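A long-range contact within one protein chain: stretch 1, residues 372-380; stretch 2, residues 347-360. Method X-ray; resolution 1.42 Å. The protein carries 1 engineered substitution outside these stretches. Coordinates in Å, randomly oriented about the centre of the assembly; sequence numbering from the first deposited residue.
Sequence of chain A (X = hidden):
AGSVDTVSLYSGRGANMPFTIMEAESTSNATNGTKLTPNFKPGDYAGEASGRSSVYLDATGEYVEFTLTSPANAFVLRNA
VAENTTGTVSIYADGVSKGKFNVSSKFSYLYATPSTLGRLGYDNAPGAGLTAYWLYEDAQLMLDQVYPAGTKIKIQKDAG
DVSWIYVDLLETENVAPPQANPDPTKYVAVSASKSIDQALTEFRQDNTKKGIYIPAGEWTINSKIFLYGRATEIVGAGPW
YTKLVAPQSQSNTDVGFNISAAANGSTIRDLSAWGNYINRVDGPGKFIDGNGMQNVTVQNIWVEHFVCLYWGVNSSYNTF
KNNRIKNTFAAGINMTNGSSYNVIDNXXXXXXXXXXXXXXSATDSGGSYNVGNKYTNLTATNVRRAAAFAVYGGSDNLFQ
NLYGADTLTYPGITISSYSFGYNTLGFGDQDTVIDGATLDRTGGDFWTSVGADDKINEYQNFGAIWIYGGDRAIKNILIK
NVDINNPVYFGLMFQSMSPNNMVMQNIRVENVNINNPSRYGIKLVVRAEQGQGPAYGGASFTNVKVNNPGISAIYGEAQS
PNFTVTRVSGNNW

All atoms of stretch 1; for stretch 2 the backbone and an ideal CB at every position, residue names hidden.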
# COMPACT_ATOMS: atom_id res chain seq x y z
N GLY A 372 -9.76 12.09 -15.34
CA GLY A 372 -10.41 12.89 -14.32
C GLY A 372 -10.35 12.33 -12.92
O GLY A 372 -11.08 12.82 -12.05
N ASN A 373 -9.52 11.33 -12.68
CA ASN A 373 -9.40 10.75 -11.35
C ASN A 373 -8.51 11.61 -10.48
O ASN A 373 -7.60 12.30 -10.96
CB ASN A 373 -8.82 9.34 -11.45
CG ASN A 373 -9.74 8.40 -12.20
OD1 ASN A 373 -10.76 7.96 -11.67
ND2 ASN A 373 -9.39 8.07 -13.44
N LYS A 374 -8.78 11.58 -9.18
CA LYS A 374 -8.02 12.35 -8.19
C LYS A 374 -7.62 11.39 -7.09
O LYS A 374 -8.48 10.91 -6.33
CB LYS A 374 -8.84 13.52 -7.66
CG LYS A 374 -9.13 14.59 -8.73
CD LYS A 374 -9.97 15.72 -8.17
CE LYS A 374 -10.29 16.75 -9.25
NZ LYS A 374 -9.06 17.35 -9.85
N TYR A 375 -6.33 11.09 -7.01
CA TYR A 375 -5.74 10.23 -5.99
C TYR A 375 -4.99 11.19 -5.07
O TYR A 375 -3.90 11.67 -5.42
CB TYR A 375 -4.77 9.25 -6.65
CG TYR A 375 -5.38 8.03 -7.34
CD1 TYR A 375 -6.37 8.16 -8.32
CD2 TYR A 375 -4.91 6.75 -7.06
CE1 TYR A 375 -6.90 7.04 -8.96
CE2 TYR A 375 -5.43 5.64 -7.71
CZ TYR A 375 -6.42 5.78 -8.65
OH TYR A 375 -6.94 4.67 -9.28
N THR A 376 -5.58 11.51 -3.92
CA THR A 376 -5.11 12.62 -3.10
C THR A 376 -4.93 12.19 -1.66
O THR A 376 -5.70 11.37 -1.14
CB THR A 376 -6.08 13.82 -3.15
OG1 THR A 376 -7.39 13.39 -2.74
CG2 THR A 376 -6.17 14.39 -4.57
N ASN A 377 -3.91 12.75 -1.00
CA ASN A 377 -3.69 12.52 0.43
C ASN A 377 -3.60 11.02 0.72
O ASN A 377 -4.33 10.47 1.54
CB ASN A 377 -4.79 13.19 1.27
CG ASN A 377 -4.98 14.66 0.91
OD1 ASN A 377 -4.03 15.44 0.93
ND2 ASN A 377 -6.21 15.03 0.58
N LEU A 378 -2.67 10.36 0.03
CA LEU A 378 -2.55 8.91 0.10
C LEU A 378 -1.21 8.53 0.71
O LEU A 378 -0.17 9.13 0.39
CB LEU A 378 -2.67 8.28 -1.28
CG LEU A 378 -3.96 8.53 -2.06
CD1 LEU A 378 -3.93 7.76 -3.38
CD2 LEU A 378 -5.19 8.13 -1.24
N THR A 379 -1.23 7.51 1.57
CA THR A 379 -0.02 6.94 2.14
C THR A 379 0.05 5.47 1.76
O THR A 379 -0.95 4.76 1.88
CB THR A 379 -0.02 7.10 3.66
OG1 THR A 379 0.11 8.50 3.97
CG2 THR A 379 1.13 6.31 4.30
N ALA A 380 1.21 5.03 1.29
CA ALA A 380 1.43 3.62 0.96
C ALA A 380 2.84 3.25 1.40
O ALA A 380 3.81 3.76 0.85
CB ALA A 380 1.22 3.37 -0.53
N UNK A 347 -6.53 7.84 2.12
CA UNK A 347 -6.46 6.42 2.43
C UNK A 347 -5.03 6.06 2.79
O UNK A 347 -4.07 6.62 2.25
CB UNK A 347 -6.96 5.57 1.26
N UNK A 348 -4.90 5.10 3.70
CA UNK A 348 -3.61 4.62 4.20
C UNK A 348 -3.49 3.16 3.84
O UNK A 348 -4.39 2.36 4.14
CB UNK A 348 -3.47 4.83 5.71
N UNK A 349 -2.37 2.79 3.21
CA UNK A 349 -2.07 1.41 2.88
C UNK A 349 -0.72 1.03 3.45
O UNK A 349 0.24 1.79 3.34
CB UNK A 349 -2.10 1.19 1.37
N UNK A 350 -0.66 -0.15 4.07
CA UNK A 350 0.62 -0.70 4.52
C UNK A 350 0.60 -2.20 4.24
O UNK A 350 -0.36 -2.89 4.59
CB UNK A 350 0.87 -0.41 6.00
N UNK A 351 1.66 -2.71 3.63
CA UNK A 351 1.74 -4.14 3.39
C UNK A 351 0.91 -4.68 2.24
O UNK A 351 0.50 -5.84 2.28
CB UNK A 351 1.33 -4.87 4.67
N UNK A 352 0.64 -3.88 1.21
CA UNK A 352 -0.02 -4.48 0.05
C UNK A 352 0.93 -5.46 -0.65
O UNK A 352 2.14 -5.46 -0.42
CB UNK A 352 -0.48 -3.40 -0.92
N UNK A 353 0.35 -6.32 -1.50
CA UNK A 353 1.10 -7.37 -2.14
C UNK A 353 1.38 -7.11 -3.62
O UNK A 353 1.94 -7.96 -4.33
CB UNK A 353 0.35 -8.69 -1.98
N UNK A 354 0.94 -5.95 -4.08
CA UNK A 354 1.22 -5.41 -5.41
C UNK A 354 0.99 -3.91 -5.30
O UNK A 354 0.87 -3.39 -4.18
CB UNK A 354 0.35 -6.05 -6.49
N UNK A 355 0.92 -3.20 -6.43
CA UNK A 355 0.77 -1.75 -6.43
C UNK A 355 -0.27 -1.32 -5.40
O UNK A 355 -1.41 -1.78 -5.44
CB UNK A 355 0.38 -1.25 -7.82
N UNK A 356 0.11 -0.45 -4.46
CA UNK A 356 -0.84 -0.13 -3.39
C UNK A 356 -2.03 0.64 -3.93
O UNK A 356 -3.19 0.28 -3.68
CB UNK A 356 -0.15 0.68 -2.29
N UNK A 357 -1.78 1.71 -4.69
CA UNK A 357 -2.81 2.50 -5.35
C UNK A 357 -2.42 2.58 -6.81
O UNK A 357 -1.31 3.03 -7.12
CB UNK A 357 -2.96 3.89 -4.73
N UNK A 358 -3.32 2.15 -7.69
CA UNK A 358 -2.98 2.04 -9.11
C UNK A 358 -4.12 2.54 -9.97
O UNK A 358 -5.30 2.51 -9.58
CB UNK A 358 -2.64 0.59 -9.48
N UNK A 359 -3.76 2.98 -11.17
CA UNK A 359 -4.70 3.40 -12.20
C UNK A 359 -4.21 2.78 -13.50
O UNK A 359 -3.09 3.05 -13.93
CB UNK A 359 -4.80 4.92 -12.30
N UNK A 360 -5.02 1.91 -14.10
CA UNK A 360 -4.64 1.26 -15.36
C UNK A 360 -5.62 1.69 -16.44
O UNK A 360 -6.78 1.26 -16.44
CB UNK A 360 -4.62 -0.26 -15.22

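Position 347 lies beside L378, and its CA-to-CB bond points sideways. The ideal CB is 4.0 Å from L378 CD2, so a medium side chain, polar or apolar, could pack there. The residue is N347. Its ND2 comes within 3.8 Å of L378 CD2, while its backbone O accepts a hydrogen bond from T379 N at 3.1 Å.

Position 348 pairs with T379 in a parallel bridge, and both side chains share one face of the sheet. T379 offers its methyl there, so beta-branched or aromatic side chains would suit. The residue is Y348, with chi1 t. Its CD2 lies 3.6 Å from T379 CG2.

Position 349 pairs with A380, also in parallel, with side chains on the opposite face. The ideal CB is 3.8 Å from T379 O and 4.3 Å from A380 CA. A small residue fits, though a larger one is not excluded by these atoms alone. The residue is A349. Its CB is 4.4 Å from A380 CB, and its backbone N donates to T379 O at 2.8 Å. T379 thus bonds to 347 and 349, the usual parallel pattern.

Position 350 has nothing of stretch 1 near its CB, so the choice is open. It is R350, whose NH1 donates to Y348 OH at 2.9 Å.

Positions 351 to 355 are out of reach. At 351 the phi of 77° favours glycine, and G351 is found. The others are unconstrained by stretch 1: T352, G353, D354 and D355.

Position 356 points toward A380, with its ideal CB only 3.5 Å from A380 CB. This tight approach suits a small side chain. S356 fills it.

Position 357 points toward stretch 1, its ideal CB 4.2 Å from both Y375 CD2 and L378 CD1. A large apolar side chain, aliphatic or aromatic, would suit. The residue is F357. L378 CD1 sits over one ring face, 4.1 Å from the centroid, in a CH-pi contact. T379 O and A380 CB approach the ring edge.

Position 358 points away, leaving its side chain free. It is A358. Its backbone O accepts a hydrogen bond from Y375 OH at 2.7 Å.

Position 359 points toward stretch 1, its ideal CB 3.7 Å from Y375 OH. An aliphatic chain could pack against the tyrosine. L359 does so, with CB 4.1 Å from Y375 CZ, and its CD1 also reaches N373 ND2 at 3.7 Å.

Position 360 points away and is unconstrained here. It is F360.

Stretch 2 (347-360) NYARGTGDDSFALF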
# COMPACT_ATOMS: atom_id res chain seq x y z
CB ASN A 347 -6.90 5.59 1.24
CG ASN A 347 -8.32 5.91 0.81
OD1 ASN A 347 -9.27 5.56 1.51
ND2 ASN A 347 -8.48 6.58 -0.32
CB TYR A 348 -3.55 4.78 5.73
CG TYR A 348 -2.32 4.16 6.36
CD1 TYR A 348 -2.31 2.81 6.74
CD2 TYR A 348 -1.19 4.91 6.61
CE1 TYR A 348 -1.19 2.23 7.31
CE2 TYR A 348 -0.06 4.34 7.18
CZ TYR A 348 -0.07 3.01 7.53
OH TYR A 348 1.05 2.43 8.11
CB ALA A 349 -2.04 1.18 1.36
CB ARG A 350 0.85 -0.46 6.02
CG ARG A 350 2.20 -1.02 6.49
CD ARG A 350 2.45 -0.70 7.95
NE ARG A 350 1.64 -1.50 8.88
CZ ARG A 350 0.90 -0.99 9.87
NH1 ARG A 350 0.82 0.33 10.06
NH2 ARG A 350 0.24 -1.80 10.69
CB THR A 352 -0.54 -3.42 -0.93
OG1 THR A 352 0.56 -2.70 -1.51
CG2 THR A 352 -1.48 -2.44 -0.23
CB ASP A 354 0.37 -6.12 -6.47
CG ASP A 354 1.03 -6.17 -7.84
OD1 ASP A 354 1.28 -5.11 -8.44
OD2 ASP A 354 1.29 -7.29 -8.33
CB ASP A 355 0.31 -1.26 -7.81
CG ASP A 355 1.34 -1.44 -8.91
OD1 ASP A 355 2.57 -1.35 -8.65
OD2 ASP A 355 0.90 -1.62 -10.06
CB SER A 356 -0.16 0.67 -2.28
OG SER A 356 0.88 -0.08 -1.67
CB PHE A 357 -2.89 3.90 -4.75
CG PHE A 357 -3.29 3.92 -3.30
CD1 PHE A 357 -4.62 3.79 -2.93
CD2 PHE A 357 -2.33 4.07 -2.31
CE1 PHE A 357 -4.99 3.81 -1.58
CE2 PHE A 357 -2.70 4.08 -0.97
CZ PHE A 357 -4.03 3.95 -0.61
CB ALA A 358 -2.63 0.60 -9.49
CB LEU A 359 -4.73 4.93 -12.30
CG LEU A 359 -5.81 5.54 -13.21
CD1 LEU A 359 -7.22 5.19 -12.75
CD2 LEU A 359 -5.63 7.05 -13.23
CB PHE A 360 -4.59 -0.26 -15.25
CG PHE A 360 -3.93 -0.91 -16.45
CD1 PHE A 360 -4.63 -1.11 -17.63
CD2 PHE A 360 -2.60 -1.29 -16.40
CE1 PHE A 360 -4.01 -1.68 -18.73
CE2 PHE A 360 -1.97 -1.87 -17.50
CZ PHE A 360 -2.68 -2.06 -18.66
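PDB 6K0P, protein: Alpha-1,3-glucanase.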